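Local atomic coordinates of EscN (Escherichia coli O127:H6, PDB entry 2OBL), a protein that is a type III secretion system protein of the ATP synthase alpha/beta family, with a P-loop NTPase-type nucleotide-binding domain. Residues Cys68-Ser80 / Pro209-Leu223. The protein carries 1 engineered substitution. Residues are numbered along the deposited sequence; the frame is centred on the assembly and turned at random.
Sequences CGIGQRIGIFAGS and PAPKGSITAIYTVLL
I76 and I74 meet I218 on one face of a parallel strand pair, 73-78 beside 214-222. CD1 of I76 reaches CG2 of I218 at 3.7 Å, the two side chains slanting across each other, while CD1 of I74 touches CG1 of I218 on its other branch and CG2 of T216. Helix 84-94 packs on this face through L88 and I91. The backbone of I74 is gripped twice: its N-H goes to A217 O (2.9 Å), and its O accepts from Y219 N (2.8 Å). I76 repeats the pattern with Y219 O and V221 N. On the opposite face V221 lies alongside F77 and lays CG2 over the ring, 4.0 Å from its centroid, a CH-pi contact. Before the ladder, the type II turn G69-Q72 is tied down by T216: with chi1 at -55°, OG1 sits beside its own backbone N and takes the N-H of G71 at 2.8 Å, almost straight (174°). Past its far end, two waters bridge L223 O to S80, one through N and one through OG. Adjacent parallel strands, the first running into a probable Walker A loop at A78, are characteristic of the RecA-like P-loop NTPase core.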
loop_
_atom_site.group_PDB
_atom_site.type_symbol
_atom_site.label_atom_id
_atom_site.label_comp_id
_atom_site.label_asym_id
_atom_site.label_seq_id
_atom_site.Cartn_x
_atom_site.Cartn_y
_atom_site.Cartn_z
ATOM N N CYS A 68 -9.587 2.375 4.401
ATOM C CA CYS A 68 -8.979 1.065 4.619
ATOM C C CYS A 68 -9.475 0.486 5.930
ATOM O O CYS A 68 -9.940 1.220 6.794
ATOM C CB CYS A 68 -7.462 1.174 4.698
ATOM S SG CYS A 68 -6.662 1.732 3.205
ATOM N N GLY A 69 -9.336 -0.829 6.082
ATOM C CA GLY A 69 -9.737 -1.506 7.304
ATOM C C GLY A 69 -8.612 -2.304 7.935
ATOM O O GLY A 69 -7.694 -2.748 7.250
ATOM N N ILE A 70 -8.678 -2.481 9.250
ATOM C CA ILE A 70 -7.666 -3.278 9.951
ATOM C C ILE A 70 -7.707 -4.723 9.464
ATOM O O ILE A 70 -8.760 -5.389 9.526
ATOM C CB ILE A 70 -7.833 -3.207 11.480
ATOM C CG1 ILE A 70 -7.678 -1.759 11.967
ATOM C CG2 ILE A 70 -6.827 -4.098 12.175
ATOM C CD1 ILE A 70 -7.822 -1.605 13.492
ATOM N N GLY A 71 -6.568 -5.184 8.950
ATOM C CA GLY A 71 -6.412 -6.543 8.430
ATOM C C GLY A 71 -6.670 -6.675 6.931
ATOM O O GLY A 71 -6.645 -7.768 6.385
ATOM N N GLN A 72 -6.933 -5.553 6.267
ATOM C CA GLN A 72 -7.137 -5.529 4.827
ATOM C C GLN A 72 -5.841 -5.830 4.090
ATOM O O GLN A 72 -4.753 -5.524 4.594
ATOM C CB GLN A 72 -7.617 -4.139 4.415
ATOM C CG GLN A 72 -8.315 -4.071 3.090
ATOM C CD GLN A 72 -8.736 -2.665 2.737
ATOM O OE1 GLN A 72 -8.389 -1.714 3.440
ATOM N NE2 GLN A 72 -9.446 -2.512 1.621
ATOM N N ARG A 73 -5.976 -6.447 2.911
ATOM C CA ARG A 73 -4.902 -6.513 1.914
ATOM C C ARG A 73 -5.185 -5.482 0.830
ATOM O O ARG A 73 -6.237 -5.527 0.183
ATOM C CB ARG A 73 -4.797 -7.906 1.290
ATOM C CG ARG A 73 -4.231 -8.986 2.231
ATOM C CD ARG A 73 -5.303 -9.540 3.133
ATOM N NE ARG A 73 -6.497 -9.863 2.350
ATOM C CZ ARG A 73 -6.698 -11.018 1.720
ATOM N NH1 ARG A 73 -5.806 -12.002 1.816
ATOM N NH2 ARG A 73 -7.808 -11.199 1.017
ATOM N N ILE A 74 -4.263 -4.539 0.655
ATOM C CA ILE A 74 -4.480 -3.381 -0.216
ATOM C C ILE A 74 -3.385 -3.326 -1.255
ATOM O O ILE A 74 -2.221 -3.516 -0.924
ATOM C CB ILE A 74 -4.381 -2.079 0.625
ATOM C CG1 ILE A 74 -5.370 -2.113 1.798
ATOM C CG2 ILE A 74 -4.540 -0.834 -0.255
ATOM C CD1 ILE A 74 -4.856 -1.392 3.041
ATOM N N GLY A 75 -3.738 -3.078 -2.511
ATOM C CA GLY A 75 -2.716 -2.914 -3.542
ATOM C C GLY A 75 -2.588 -1.451 -3.936
ATOM O O GLY A 75 -3.585 -0.731 -3.992
ATOM N N ILE A 76 -1.368 -1.003 -4.210
ATOM C CA ILE A 76 -1.176 0.310 -4.819
ATOM C C ILE A 76 -0.511 0.055 -6.172
ATOM O O ILE A 76 0.572 -0.526 -6.228
ATOM C CB ILE A 76 -0.271 1.228 -3.968
ATOM C CG1 ILE A 76 -0.937 1.527 -2.613
ATOM C CG2 ILE A 76 0.055 2.525 -4.756
ATOM C CD1 ILE A 76 -0.072 2.379 -1.658
ATOM N N PHE A 77 -1.190 0.477 -7.239
ATOM C CA PHE A 77 -0.765 0.232 -8.620
ATOM C C PHE A 77 -0.214 1.555 -9.165
ATOM O O PHE A 77 -0.909 2.566 -9.147
ATOM C CB PHE A 77 -1.963 -0.214 -9.469
ATOM C CG PHE A 77 -2.490 -1.587 -9.114
ATOM C CD1 PHE A 77 -2.226 -2.683 -9.942
ATOM C CD2 PHE A 77 -3.225 -1.790 -7.951
ATOM C CE1 PHE A 77 -2.690 -3.956 -9.606
ATOM C CE2 PHE A 77 -3.694 -3.064 -7.618
ATOM C CZ PHE A 77 -3.414 -4.145 -8.443
ATOM N N ALA A 78 1.033 1.550 -9.632
ATOM C CA ALA A 78 1.694 2.786 -10.043
ATOM C C ALA A 78 2.817 2.549 -11.045
ATOM O O ALA A 78 3.612 1.627 -10.899
ATOM C CB ALA A 78 2.230 3.530 -8.824
ATOM N N GLY A 79 2.901 3.408 -12.056
ATOM C CA GLY A 79 4.059 3.387 -12.943
ATOM C C GLY A 79 5.168 4.263 -12.380
ATOM O O GLY A 79 5.126 4.651 -11.207
ATOM N N SER A 80 6.140 4.603 -13.232
ATOM C CA SER A 80 7.246 5.475 -12.857
ATOM C C SER A 80 6.849 6.935 -12.864
ATOM O O SER A 80 6.011 7.359 -13.660
ATOM C CB SER A 80 8.418 5.293 -13.830
ATOM O OG SER A 80 8.934 3.989 -13.734
ATOM N N PRO A 209 -6.880 -9.609 10.180
ATOM C CA PRO A 209 -7.158 -9.319 11.583
ATOM C C PRO A 209 -6.849 -10.534 12.454
ATOM O O PRO A 209 -6.777 -11.651 11.949
ATOM C CB PRO A 209 -8.671 -9.035 11.604
ATOM C CG PRO A 209 -9.091 -8.936 10.177
ATOM C CD PRO A 209 -8.107 -9.721 9.376
ATOM N N ALA A 210 -6.670 -10.311 13.751
ATOM C CA ALA A 210 -6.400 -11.408 14.676
ATOM C C ALA A 210 -6.956 -11.087 16.053
ATOM O O ALA A 210 -7.224 -9.926 16.355
ATOM C CB ALA A 210 -4.896 -11.674 14.752
ATOM N N PRO A 211 -7.134 -12.118 16.899
ATOM C CA PRO A 211 -7.655 -11.924 18.250
ATOM C C PRO A 211 -6.913 -10.796 18.961
ATOM O O PRO A 211 -7.536 -9.868 19.483
ATOM C CB PRO A 211 -7.369 -13.266 18.930
ATOM C CG PRO A 211 -7.398 -14.256 17.812
ATOM C CD PRO A 211 -6.857 -13.536 16.607
ATOM N N LYS A 212 -5.586 -10.892 18.982
ATOM C CA LYS A 212 -4.742 -9.810 19.469
ATOM C C LYS A 212 -3.824 -9.387 18.325
ATOM O O LYS A 212 -3.293 -10.229 17.593
ATOM C CB LYS A 212 -3.933 -10.242 20.694
ATOM C CG LYS A 212 -4.672 -10.091 22.021
ATOM C CD LYS A 212 -5.859 -11.040 22.119
ATOM C CE LYS A 212 -6.605 -10.862 23.428
ATOM N NZ LYS A 212 -7.691 -11.867 23.592
ATOM N N GLY A 213 -3.664 -8.079 18.156
ATOM C CA GLY A 213 -2.872 -7.559 17.053
ATOM C C GLY A 213 -3.530 -7.798 15.707
ATOM O O GLY A 213 -4.632 -8.349 15.616
ATOM N N SER A 214 -2.849 -7.372 14.653
ATOM C CA SER A 214 -3.333 -7.559 13.306
ATOM C C SER A 214 -2.200 -7.266 12.348
ATOM O O SER A 214 -1.186 -6.671 12.735
ATOM C CB SER A 214 -4.461 -6.577 13.014
ATOM O OG SER A 214 -4.001 -5.249 13.185
ATOM N N ILE A 215 -2.383 -7.689 11.101
ATOM C CA ILE A 215 -1.501 -7.296 10.014
ATOM C C ILE A 215 -2.383 -6.756 8.906
ATOM O O ILE A 215 -3.237 -7.471 8.353
ATOM C CB ILE A 215 -0.676 -8.480 9.446
ATOM C CG1 ILE A 215 0.210 -9.111 10.529
ATOM C CG2 ILE A 215 0.150 -8.034 8.246
ATOM C CD1 ILE A 215 0.968 -10.314 10.026
ATOM N N THR A 216 -2.186 -5.483 8.614
ATOM C CA THR A 216 -2.799 -4.844 7.467
ATOM C C THR A 216 -1.662 -4.706 6.495
ATOM O O THR A 216 -0.555 -4.284 6.881
ATOM C CB THR A 216 -3.342 -3.453 7.839
ATOM O OG1 THR A 216 -4.232 -3.581 8.950
ATOM C CG2 THR A 216 -4.078 -2.821 6.656
ATOM N N ALA A 217 -1.897 -5.077 5.241
ATOM C CA ALA A 217 -0.789 -5.167 4.316
ATOM C C ALA A 217 -1.043 -4.331 3.076
ATOM O O ALA A 217 -2.155 -4.307 2.565
ATOM C CB ALA A 217 -0.529 -6.618 3.948
ATOM N N ILE A 218 -0.002 -3.645 2.622
ATOM C CA ILE A 218 -0.054 -2.895 1.378
ATOM C C ILE A 218 0.998 -3.469 0.456
ATOM O O ILE A 218 2.175 -3.528 0.823
ATOM C CB ILE A 218 0.260 -1.425 1.640
ATOM C CG1 ILE A 218 -0.886 -0.767 2.410
ATOM C CG2 ILE A 218 0.531 -0.679 0.347
ATOM C CD1 ILE A 218 -0.524 0.659 2.897
ATOM N N TYR A 219 0.567 -3.878 -0.737
ATOM C CA TYR A 219 1.450 -4.466 -1.753
ATOM C C TYR A 219 1.491 -3.557 -2.968
ATOM O O TYR A 219 0.435 -3.215 -3.517
ATOM C CB TYR A 219 0.913 -5.843 -2.173
ATOM C CG TYR A 219 0.738 -6.798 -1.025
ATOM C CD1 TYR A 219 1.802 -7.588 -0.590
ATOM C CD2 TYR A 219 -0.489 -6.900 -0.354
ATOM C CE1 TYR A 219 1.658 -8.463 0.474
ATOM C CE2 TYR A 219 -0.646 -7.769 0.724
ATOM C CZ TYR A 219 0.431 -8.553 1.125
ATOM O OH TYR A 219 0.279 -9.403 2.177
ATOM N N THR A 220 2.675 -3.155 -3.404
ATOM C CA THR A 220 2.715 -2.329 -4.630
ATOM C C THR A 220 2.903 -3.175 -5.877
ATOM O O THR A 220 3.586 -4.200 -5.866
ATOM C CB THR A 220 3.773 -1.225 -4.600
ATOM O OG1 THR A 220 5.076 -1.807 -4.655
ATOM C CG2 THR A 220 3.633 -0.371 -3.331
ATOM N N VAL A 221 2.281 -2.712 -6.954
ATOM C CA VAL A 221 2.354 -3.319 -8.264
ATOM C C VAL A 221 2.895 -2.232 -9.202
ATOM O O VAL A 221 2.325 -1.135 -9.308
ATOM C CB VAL A 221 0.970 -3.786 -8.745
ATOM C CG1 VAL A 221 1.062 -4.320 -10.200
ATOM C CG2 VAL A 221 0.393 -4.849 -7.780
ATOM N N LEU A 222 4.002 -2.535 -9.859
ATOM C CA LEU A 222 4.727 -1.529 -10.631
ATOM C C LEU A 222 4.285 -1.683 -12.057
ATOM O O LEU A 222 4.388 -2.778 -12.631
ATOM C CB LEU A 222 6.230 -1.753 -10.531
ATOM C CG LEU A 222 6.786 -1.747 -9.105
ATOM C CD1 LEU A 222 8.316 -1.652 -9.151
ATOM C CD2 LEU A 222 6.171 -0.622 -8.245
ATOM N N LEU A 223 3.764 -0.598 -12.618
ATOM C CA LEU A 223 3.198 -0.634 -13.954
ATOM C C LEU A 223 4.240 -0.216 -14.970
ATOM O O LEU A 223 4.967 0.755 -14.766
ATOM C CB LEU A 223 1.966 0.261 -14.038
ATOM C CG LEU A 223 0.816 -0.127 -13.110
ATOM C CD1 LEU A 223 -0.328 0.878 -13.230
ATOM C CD2 LEU A 223 0.335 -1.555 -13.409
HETATM O O HOH W 1 5.844 3.171 -15.840
HETATM O O HOH W 2 7.525 1.117 -13.361
#